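Local coordinates for endo-polygalacturonase (PDB 1BHE), which hydrolyses the alpha-1,4-linked galacturonate backbone of pectin as a secreted family 28 glycosidase that macerates plant tissue during soft rot, at residues V6-T11 with A187-I192; K160-Y165 with D183-W188. One frame throughout, in Å; residues are numbered along the deposited sequence.

Contact 1. Residues V6-T11 with A187-I192; sequences VSEPKT and AWKTTI
Glu8 and Pro9 lie over one face of the Trp188 indole, and the acid side chain of Glu8 then runs on past the ring to reach Lys189. The Glu8 backbone starts the contact, with CA standing almost exactly above the six-membered ring, 3.7 Å from its centroid and 6° off the ring normal. From there CB sits 3.7 Å from CZ2 of Trp188. CG, anti to the backbone N (chi1 -169°), moves across to the pyrrole side and lies 3.6 Å from Trp188 NE1. The side chain stays extended, and the carboxylate comes to rest nearly parallel to the indole, the planes 16° apart. Its two oxygens have different tasks. OE2 accepts a hydrogen bond from Lys189 NZ (2.8 Å) on its syn side, forming a salt bridge, and is also hydrogen-bonded to the hydroxyl of Tyr165. OE1 accepts a weak hydrogen bond from a water that lies in the plane of the indole and accepts in turn from Trp188 NE1, linking the ring edge to the carboxylate just beyond it, out of its plane. Beside Glu8, CD of Pro9 makes a CH-pi contact with the five-membered ring, 4.0 Å from its centroid, while Val6 CG1 touches the rim of the ring at CZ3, 4.1 Å away. All this takes place at the surface, where the chain turns a corner at Lys189 between two faces of the coil. An irregular N-terminal segment is thereby laid along the outside of the right-handed parallel beta-helix that characterises family 28 glycoside hydrolases.

Contact 2. Residues K160-Y165 with D183-W188; sequences KNFTLY and DGFTAW
Leu164 grips the neighbouring strand at both of its backbone polar atoms: its N donates to Thr186 O at 2.8 Å, and its O accepts from Trp188 N at 2.9 Å. Phe162 does the same two residues earlier, with N bonded to Gly184 O and O receiving Thr186 N, and Asn161 N adds a bond to Asp183 O. On the side where Phe162, Leu164, Phe185 and Ala187 project, the two phenylalanines lie side by side and point the same way. CD1 of Phe162 comes near the plane of the Phe185 ring at its edge, 3.9 Å from CE1, and CB of Leu164 rests 4.1 Å from Ala187 CB. Phe162 is thus matched with Phe185, and apolar Leu164 with Ala187, in register between adjacent coils of a parallel beta-helix, whose strands 162-165 and 183-188 run 6° apart. Phe179 and Ile156 from other strands of the helix pack against this aromatic pair from within. On the other side, the ring of Tyr165 turns its edge to the Trp188 face in an offset edge-to-face pair, the planes at 62° and CE1 4.0 Å from Trp188 CD1. At the opposite end the chain turns a corner at Asn161, with a positive phi of 45°. Its OD1 swings back to 3.5 Å from Gly184 CA, where a CB would fall, and the backbone angles of Gly184 alone call for glycine. A water in hydrogen-bonding range of Asn161 OD1 and Asp183 OD1 may bridge them. Further out, Arg4 hydrogen-bonds to Asn161 OD1 and Thr186 OG1, while Asn211 ND2 holds Asp183 OD1.

From the N terminus, residues 6-11 run along the outside of the beta-helix before strand 14-19 begins. Contact 1 closes a loop of 175 intervening residues by joining this segment to strand 183-193. Contact 2 spans just 17 residues, roughly one turn of the coil, and its whole loop falls within the longer one. Both end on strand 183-193 and share Ala187 and Trp188, their centres about 8 Å apart. They also meet directly, since Pro9 packs on Tyr165 and Val6 CG1 on Thr186 OG1. The N-terminal segment therefore bridges two successive strands that contact 2 already pairs.

Contact 1. Residues V6-T11 with A187-I192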
ATOM      1  N   VAL A   6       1.004  16.894 -11.276  1.00 12.75           N
ATOM      2  CA  VAL A   6      -0.167  16.165 -10.810  1.00 13.08           C
ATOM      3  C   VAL A   6      -1.180  17.110 -10.167  1.00 13.48           C
ATOM      4  O   VAL A   6      -0.864  17.747  -9.161  1.00 14.25           O
ATOM      5  CB  VAL A   6       0.200  15.067  -9.792  1.00 12.37           C
ATOM      6  CG1 VAL A   6      -1.052  14.329  -9.326  1.00 12.34           C
ATOM      7  CG2 VAL A   6       1.194  14.067 -10.379  1.00 11.83           C
ATOM      8  N   SER A   7      -2.379  17.147 -10.727  1.00 14.17           N
ATOM      9  CA  SER A   7      -3.443  17.981 -10.154  1.00 14.45           C
ATOM     10  C   SER A   7      -4.626  17.072  -9.838  1.00 13.84           C
ATOM     11  O   SER A   7      -4.567  15.892 -10.202  1.00 12.73           O
ATOM     12  CB  SER A   7      -3.810  19.138 -11.074  1.00 14.69           C
ATOM     13  OG  SER A   7      -4.267  18.679 -12.329  1.00 16.07           O
ATOM     14  N   GLU A   8      -5.602  17.546  -9.073  1.00 13.11           N
ATOM     15  CA  GLU A   8      -6.693  16.672  -8.645  1.00 12.65           C
ATOM     16  C   GLU A   8      -7.367  15.973  -9.821  1.00 12.26           C
ATOM     17  O   GLU A   8      -7.747  16.586 -10.813  1.00 11.64           O
ATOM     18  CB  GLU A   8      -7.754  17.453  -7.861  1.00 13.04           C
ATOM     19  CG  GLU A   8      -8.779  16.588  -7.150  1.00 12.83           C
ATOM     20  CD  GLU A   8      -9.558  17.284  -6.057  1.00 13.66           C
ATOM     21  OE1 GLU A   8      -9.311  18.473  -5.766  1.00 14.02           O
ATOM     22  OE2 GLU A   8     -10.448  16.647  -5.451  1.00 13.80           O
ATOM     23  N   PRO A   9      -7.529  14.658  -9.703  1.00 11.74           N
ATOM     24  CA  PRO A   9      -8.192  13.857 -10.707  1.00 11.82           C
ATOM     25  C   PRO A   9      -9.621  14.319 -10.973  1.00 12.07           C
ATOM     26  O   PRO A   9     -10.280  14.883 -10.101  1.00 10.93           O
ATOM     27  CB  PRO A   9      -8.236  12.454 -10.084  1.00 11.99           C
ATOM     28  CG  PRO A   9      -7.080  12.440  -9.141  1.00 12.18           C
ATOM     29  CD  PRO A   9      -7.083  13.835  -8.546  1.00 11.78           C
ATOM     30  N   LYS A  10     -10.111  14.067 -12.171  1.00 12.80           N
ATOM     31  CA  LYS A  10     -11.484  14.378 -12.551  1.00 14.78           C
ATOM     32  C   LYS A  10     -12.174  13.049 -12.848  1.00 14.48           C
ATOM     33  O   LYS A  10     -11.551  12.197 -13.494  1.00 14.31           O
ATOM     34  CB  LYS A  10     -11.542  15.285 -13.777  1.00 16.78           C
ATOM     35  CG  LYS A  10     -10.964  16.675 -13.558  1.00 19.22           C
ATOM     36  CD  LYS A  10     -11.553  17.657 -14.567  1.00 21.05           C
ATOM     37  CE  LYS A  10     -10.696  18.911 -14.661  1.00 21.86           C
ATOM     38  NZ  LYS A  10     -10.711  19.662 -13.374  1.00 22.94           N
ATOM     39  N   THR A  11     -13.386  12.825 -12.346  1.00 13.31           N
ATOM     40  CA  THR A  11     -13.997  11.520 -12.621  1.00 13.32           C
ATOM     41  C   THR A  11     -14.526  11.429 -14.045  1.00 13.03           C
ATOM     42  O   THR A  11     -15.202  12.335 -14.524  1.00 11.36           O
ATOM     43  CB  THR A  11     -15.154  11.254 -11.666  1.00 14.27           C
ATOM     44  OG1 THR A  11     -14.721  11.621 -10.335  1.00 14.46           O
ATOM     45  CG2 THR A  11     -15.648   9.823 -11.654  1.00 14.99           C
ATOM     46  N   ALA A 187      -2.821   8.479  -6.217  1.00  5.11           N
ATOM     47  CA  ALA A 187      -3.879   8.136  -5.268  1.00  5.20           C
ATOM     48  C   ALA A 187      -4.222   9.467  -4.569  1.00  5.95           C
ATOM     49  O   ALA A 187      -3.322  10.109  -4.030  1.00  5.60           O
ATOM     50  CB  ALA A 187      -3.468   7.081  -4.272  1.00  5.45           C
ATOM     51  N   TRP A 188      -5.456   9.916  -4.697  1.00  6.49           N
ATOM     52  CA  TRP A 188      -5.855  11.228  -4.166  1.00  7.10           C
ATOM     53  C   TRP A 188      -7.216  11.101  -3.503  1.00  6.69           C
ATOM     54  O   TRP A 188      -8.121  10.493  -4.071  1.00  6.17           O
ATOM     55  CB  TRP A 188      -5.893  12.208  -5.327  1.00  7.18           C
ATOM     56  CG  TRP A 188      -6.079  13.657  -5.013  1.00  8.31           C
ATOM     57  CD1 TRP A 188      -7.077  14.240  -4.289  1.00  8.25           C
ATOM     58  CD2 TRP A 188      -5.227  14.727  -5.455  1.00  8.91           C
ATOM     59  NE1 TRP A 188      -6.899  15.604  -4.244  1.00  8.80           N
ATOM     60  CE2 TRP A 188      -5.767  15.926  -4.955  1.00  9.27           C
ATOM     61  CE3 TRP A 188      -4.064  14.779  -6.233  1.00  9.41           C
ATOM     62  CZ2 TRP A 188      -5.177  17.163  -5.198  1.00  9.46           C
ATOM     63  CZ3 TRP A 188      -3.479  16.007  -6.472  1.00  9.81           C
ATOM     64  CH2 TRP A 188      -4.043  17.188  -5.961  1.00  9.95           C
ATOM     65  N   LYS A 189      -7.349  11.560  -2.262  1.00  6.84           N
ATOM     66  CA  LYS A 189      -8.601  11.384  -1.526  1.00  7.62           C
ATOM     67  C   LYS A 189      -8.964   9.908  -1.415  1.00  7.24           C
ATOM     68  O   LYS A 189     -10.119   9.515  -1.516  1.00  7.27           O
ATOM     69  CB  LYS A 189      -9.734  12.217  -2.131  1.00  8.51           C
ATOM     70  CG  LYS A 189      -9.701  13.658  -1.614  1.00  9.83           C
ATOM     71  CD  LYS A 189     -10.603  14.576  -2.425  1.00 11.02           C
ATOM     72  CE  LYS A 189     -10.592  15.999  -1.857  1.00 12.09           C
ATOM     73  NZ  LYS A 189     -11.295  16.944  -2.785  1.00 12.39           N
ATOM     74  N   THR A 190      -7.959   9.067  -1.167  1.00  7.69           N
ATOM     75  CA  THR A 190      -8.167   7.635  -1.009  1.00  7.58           C
ATOM     76  C   THR A 190      -8.275   7.358   0.489  1.00  7.48           C
ATOM     77  O   THR A 190      -7.412   7.806   1.245  1.00  8.09           O
ATOM     78  CB  THR A 190      -7.019   6.806  -1.609  1.00  7.33           C
ATOM     79  OG1 THR A 190      -7.052   6.905  -3.040  1.00  8.00           O
ATOM     80  CG2 THR A 190      -7.140   5.335  -1.240  1.00  7.37           C
ATOM     81  N   THR A 191      -9.339   6.676   0.894  1.00  6.63           N
ATOM     82  CA  THR A 191      -9.479   6.307   2.303  1.00  7.19           C
ATOM     83  C   THR A 191      -9.251   4.807   2.438  1.00  7.07           C
ATOM     84  O   THR A 191      -9.871   4.046   1.700  1.00  6.79           O
ATOM     85  CB  THR A 191     -10.866   6.688   2.860  1.00  7.03           C
ATOM     86  OG1 THR A 191     -10.948   8.122   2.849  1.00  7.56           O
ATOM     87  CG2 THR A 191     -11.049   6.197   4.289  1.00  7.75           C
ATOM     88  N   ILE A 192      -8.358   4.401   3.329  1.00  7.30           N
ATOM     89  CA  ILE A 192      -8.095   2.989   3.587  1.00  7.25           C
ATOM     90  C   ILE A 192      -8.383   2.730   5.072  1.00  8.30           C
ATOM     91  O   ILE A 192      -7.835   3.434   5.928  1.00  8.62           O
ATOM     92  CB  ILE A 192      -6.657   2.563   3.247  1.00  7.01           C
ATOM     93  CG1 ILE A 192      -6.515   2.371   1.733  1.00  6.72           C
ATOM     94  CG2 ILE A 192      -6.239   1.270   3.949  1.00  6.40           C
ATOM     95  CD1 ILE A 192      -5.081   2.455   1.244  1.00  7.27           C
TER
HETATM   96  O   HOH W   1      -7.937  18.122  -3.110  1.00 22.94           O

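Contact 2. Residues K160-Y165 with D183-W188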
ATOM      1  N   LYS A 160       0.705   2.552 -16.921  1.00  5.09           N
ATOM      2  CA  LYS A 160       1.036   3.948 -17.069  1.00  6.39           C
ATOM      3  C   LYS A 160      -0.114   4.859 -16.655  1.00  5.99           C
ATOM      4  O   LYS A 160      -1.237   4.669 -17.116  1.00  5.52           O
ATOM      5  CB  LYS A 160       1.319   4.227 -18.558  1.00  8.87           C
ATOM      6  CG  LYS A 160       2.083   5.519 -18.817  1.00 12.40           C
ATOM      7  CD  LYS A 160       3.470   5.219 -19.380  1.00 15.68           C
ATOM      8  CE  LYS A 160       3.399   4.657 -20.793  1.00 17.50           C
ATOM      9  NZ  LYS A 160       4.731   4.659 -21.467  1.00 19.17           N
ATOM     10  N   ASN A 161       0.202   5.862 -15.847  1.00  6.10           N
ATOM     11  CA  ASN A 161      -0.776   6.857 -15.423  1.00  6.20           C
ATOM     12  C   ASN A 161      -2.118   6.296 -14.979  1.00  5.86           C
ATOM     13  O   ASN A 161      -3.191   6.538 -15.537  1.00  6.06           O
ATOM     14  CB  ASN A 161      -0.897   7.919 -16.527  1.00  6.92           C
ATOM     15  CG  ASN A 161       0.388   8.710 -16.698  1.00  8.50           C
ATOM     16  OD1 ASN A 161       1.231   8.827 -15.795  1.00  8.85           O
ATOM     17  ND2 ASN A 161       0.579   9.291 -17.882  1.00  8.53           N
ATOM     18  N   PHE A 162      -2.076   5.529 -13.889  1.00  5.05           N
ATOM     19  CA  PHE A 162      -3.241   4.925 -13.260  1.00  4.68           C
ATOM     20  C   PHE A 162      -3.747   5.892 -12.186  1.00  4.55           C
ATOM     21  O   PHE A 162      -2.921   6.521 -11.517  1.00  4.55           O
ATOM     22  CB  PHE A 162      -2.883   3.582 -12.604  1.00  3.74           C
ATOM     23  CG  PHE A 162      -4.084   2.810 -12.121  1.00  4.23           C
ATOM     24  CD1 PHE A 162      -4.633   3.039 -10.872  1.00  3.88           C
ATOM     25  CD2 PHE A 162      -4.679   1.869 -12.938  1.00  4.26           C
ATOM     26  CE1 PHE A 162      -5.754   2.339 -10.450  1.00  3.90           C
ATOM     27  CE2 PHE A 162      -5.803   1.174 -12.530  1.00  4.44           C
ATOM     28  CZ  PHE A 162      -6.344   1.405 -11.282  1.00  3.67           C
ATOM     29  N   THR A 163      -5.053   6.008 -12.010  1.00  3.83           N
ATOM     30  CA  THR A 163      -5.624   6.928 -11.033  1.00  4.67           C
ATOM     31  C   THR A 163      -6.506   6.200 -10.018  1.00  5.19           C
ATOM     32  O   THR A 163      -7.319   5.368 -10.403  1.00  4.24           O
ATOM     33  CB  THR A 163      -6.506   7.992 -11.735  1.00  5.05           C
ATOM     34  OG1 THR A 163      -5.684   8.786 -12.598  1.00  4.84           O
ATOM     35  CG2 THR A 163      -7.188   8.901 -10.713  1.00  6.22           C
ATOM     36  N   LEU A 164      -6.359   6.529  -8.749  1.00  4.86           N
ATOM     37  CA  LEU A 164      -7.174   6.017  -7.656  1.00  5.28           C
ATOM     38  C   LEU A 164      -7.736   7.264  -6.948  1.00  5.87           C
ATOM     39  O   LEU A 164      -6.938   7.971  -6.327  1.00  5.42           O
ATOM     40  CB  LEU A 164      -6.330   5.252  -6.653  1.00  6.13           C
ATOM     41  CG  LEU A 164      -6.772   3.958  -6.004  1.00  7.81           C
ATOM     42  CD1 LEU A 164      -6.183   3.810  -4.601  1.00  7.02           C
ATOM     43  CD2 LEU A 164      -8.271   3.722  -5.991  1.00  7.33           C
ATOM     44  N   TYR A 165      -9.028   7.544  -7.087  1.00  5.78           N
ATOM     45  CA  TYR A 165      -9.535   8.806  -6.556  1.00  6.27           C
ATOM     46  C   TYR A 165     -10.838   8.771  -5.780  1.00  6.73           C
ATOM     47  O   TYR A 165     -11.799   8.148  -6.230  1.00  5.83           O
ATOM     48  CB  TYR A 165      -9.777   9.710  -7.787  1.00  6.33           C
ATOM     49  CG  TYR A 165     -10.367  11.070  -7.479  1.00  7.30           C
ATOM     50  CD1 TYR A 165      -9.697  12.000  -6.702  1.00  7.07           C
ATOM     51  CD2 TYR A 165     -11.614  11.414  -7.998  1.00  7.25           C
ATOM     52  CE1 TYR A 165     -10.250  13.246  -6.441  1.00  7.77           C
ATOM     53  CE2 TYR A 165     -12.169  12.658  -7.751  1.00  8.24           C
ATOM     54  CZ  TYR A 165     -11.484  13.563  -6.966  1.00  8.44           C
ATOM     55  OH  TYR A 165     -12.044  14.804  -6.715  1.00  8.82           O
ATOM     56  N   ASP A 183       4.760   3.163 -14.268  1.00  6.13           N
ATOM     57  CA  ASP A 183       5.164   4.566 -14.288  1.00  6.96           C
ATOM     58  C   ASP A 183       3.947   5.482 -14.270  1.00  5.72           C
ATOM     59  O   ASP A 183       3.220   5.550 -15.259  1.00  5.46           O
ATOM     60  CB  ASP A 183       5.988   4.783 -15.555  1.00  7.93           C
ATOM     61  CG  ASP A 183       6.544   6.167 -15.767  1.00  9.80           C
ATOM     62  OD1 ASP A 183       6.082   7.158 -15.161  1.00  9.55           O
ATOM     63  OD2 ASP A 183       7.484   6.278 -16.595  1.00 10.88           O
ATOM     64  N   GLY A 184       3.749   6.188 -13.162  1.00  5.34           N
ATOM     65  CA  GLY A 184       2.619   7.127 -13.108  1.00  4.15           C
ATOM     66  C   GLY A 184       1.455   6.514 -12.340  1.00  4.08           C
ATOM     67  O   GLY A 184       0.691   5.716 -12.875  1.00  4.23           O
ATOM     68  N   PHE A 185       1.353   6.863 -11.064  1.00  4.43           N
ATOM     69  CA  PHE A 185       0.266   6.391 -10.215  1.00  4.30           C
ATOM     70  C   PHE A 185      -0.099   7.539  -9.275  1.00  4.54           C
ATOM     71  O   PHE A 185       0.781   8.070  -8.605  1.00  4.63           O
ATOM     72  CB  PHE A 185       0.642   5.154  -9.401  1.00  5.28           C
ATOM     73  CG  PHE A 185      -0.354   4.766  -8.344  1.00  6.71           C
ATOM     74  CD1 PHE A 185      -1.523   4.100  -8.682  1.00  7.66           C
ATOM     75  CD2 PHE A 185      -0.132   5.073  -7.015  1.00  6.81           C
ATOM     76  CE1 PHE A 185      -2.442   3.738  -7.714  1.00  8.12           C
ATOM     77  CE2 PHE A 185      -1.051   4.714  -6.044  1.00  8.05           C
ATOM     78  CZ  PHE A 185      -2.208   4.040  -6.383  1.00  7.19           C
ATOM     79  N   THR A 186      -1.372   7.890  -9.265  1.00  4.86           N
ATOM     80  CA  THR A 186      -1.852   8.959  -8.392  1.00  5.08           C
ATOM     81  C   THR A 186      -3.003   8.431  -7.531  1.00  5.48           C
ATOM     82  O   THR A 186      -4.018   7.997  -8.077  1.00  4.49           O
ATOM     83  CB  THR A 186      -2.348  10.166  -9.204  1.00  5.75           C
ATOM     84  OG1 THR A 186      -1.241  10.769  -9.894  1.00  6.21           O
ATOM     85  CG2 THR A 186      -2.986  11.237  -8.318  1.00  5.86           C
ATOM     86  N   ALA A 187      -2.821   8.479  -6.217  1.00  5.11           N
ATOM     87  CA  ALA A 187      -3.879   8.136  -5.268  1.00  5.20           C
ATOM     88  C   ALA A 187      -4.222   9.467  -4.569  1.00  5.95           C
ATOM     89  O   ALA A 187      -3.322  10.109  -4.030  1.00  5.60           O
ATOM     90  CB  ALA A 187      -3.468   7.081  -4.272  1.00  5.45           C
ATOM     91  N   TRP A 188      -5.456   9.916  -4.697  1.00  6.49           N
ATOM     92  CA  TRP A 188      -5.855  11.228  -4.166  1.00  7.10           C
ATOM     93  C   TRP A 188      -7.216  11.101  -3.503  1.00  6.69           C
ATOM     94  O   TRP A 188      -8.121  10.493  -4.071  1.00  6.17           O
ATOM     95  CB  TRP A 188      -5.893  12.208  -5.327  1.00  7.18           C
ATOM     96  CG  TRP A 188      -6.079  13.657  -5.013  1.00  8.31           C
ATOM     97  CD1 TRP A 188      -7.077  14.240  -4.289  1.00  8.25           C
ATOM     98  CD2 TRP A 188      -5.227  14.727  -5.455  1.00  8.91           C
ATOM     99  NE1 TRP A 188      -6.899  15.604  -4.244  1.00  8.80           N
ATOM    100  CE2 TRP A 188      -5.767  15.926  -4.955  1.00  9.27           C
ATOM    101  CE3 TRP A 188      -4.064  14.779  -6.233  1.00  9.41           C
ATOM    102  CZ2 TRP A 188      -5.177  17.163  -5.198  1.00  9.46           C
ATOM    103  CZ3 TRP A 188      -3.479  16.007  -6.472  1.00  9.81           C
ATOM    104  CH2 TRP A 188      -4.043  17.188  -5.961  1.00  9.95           C
TER
HETATM  105  O   HOH W   2       3.979   8.603 -16.439  1.00 11.71           O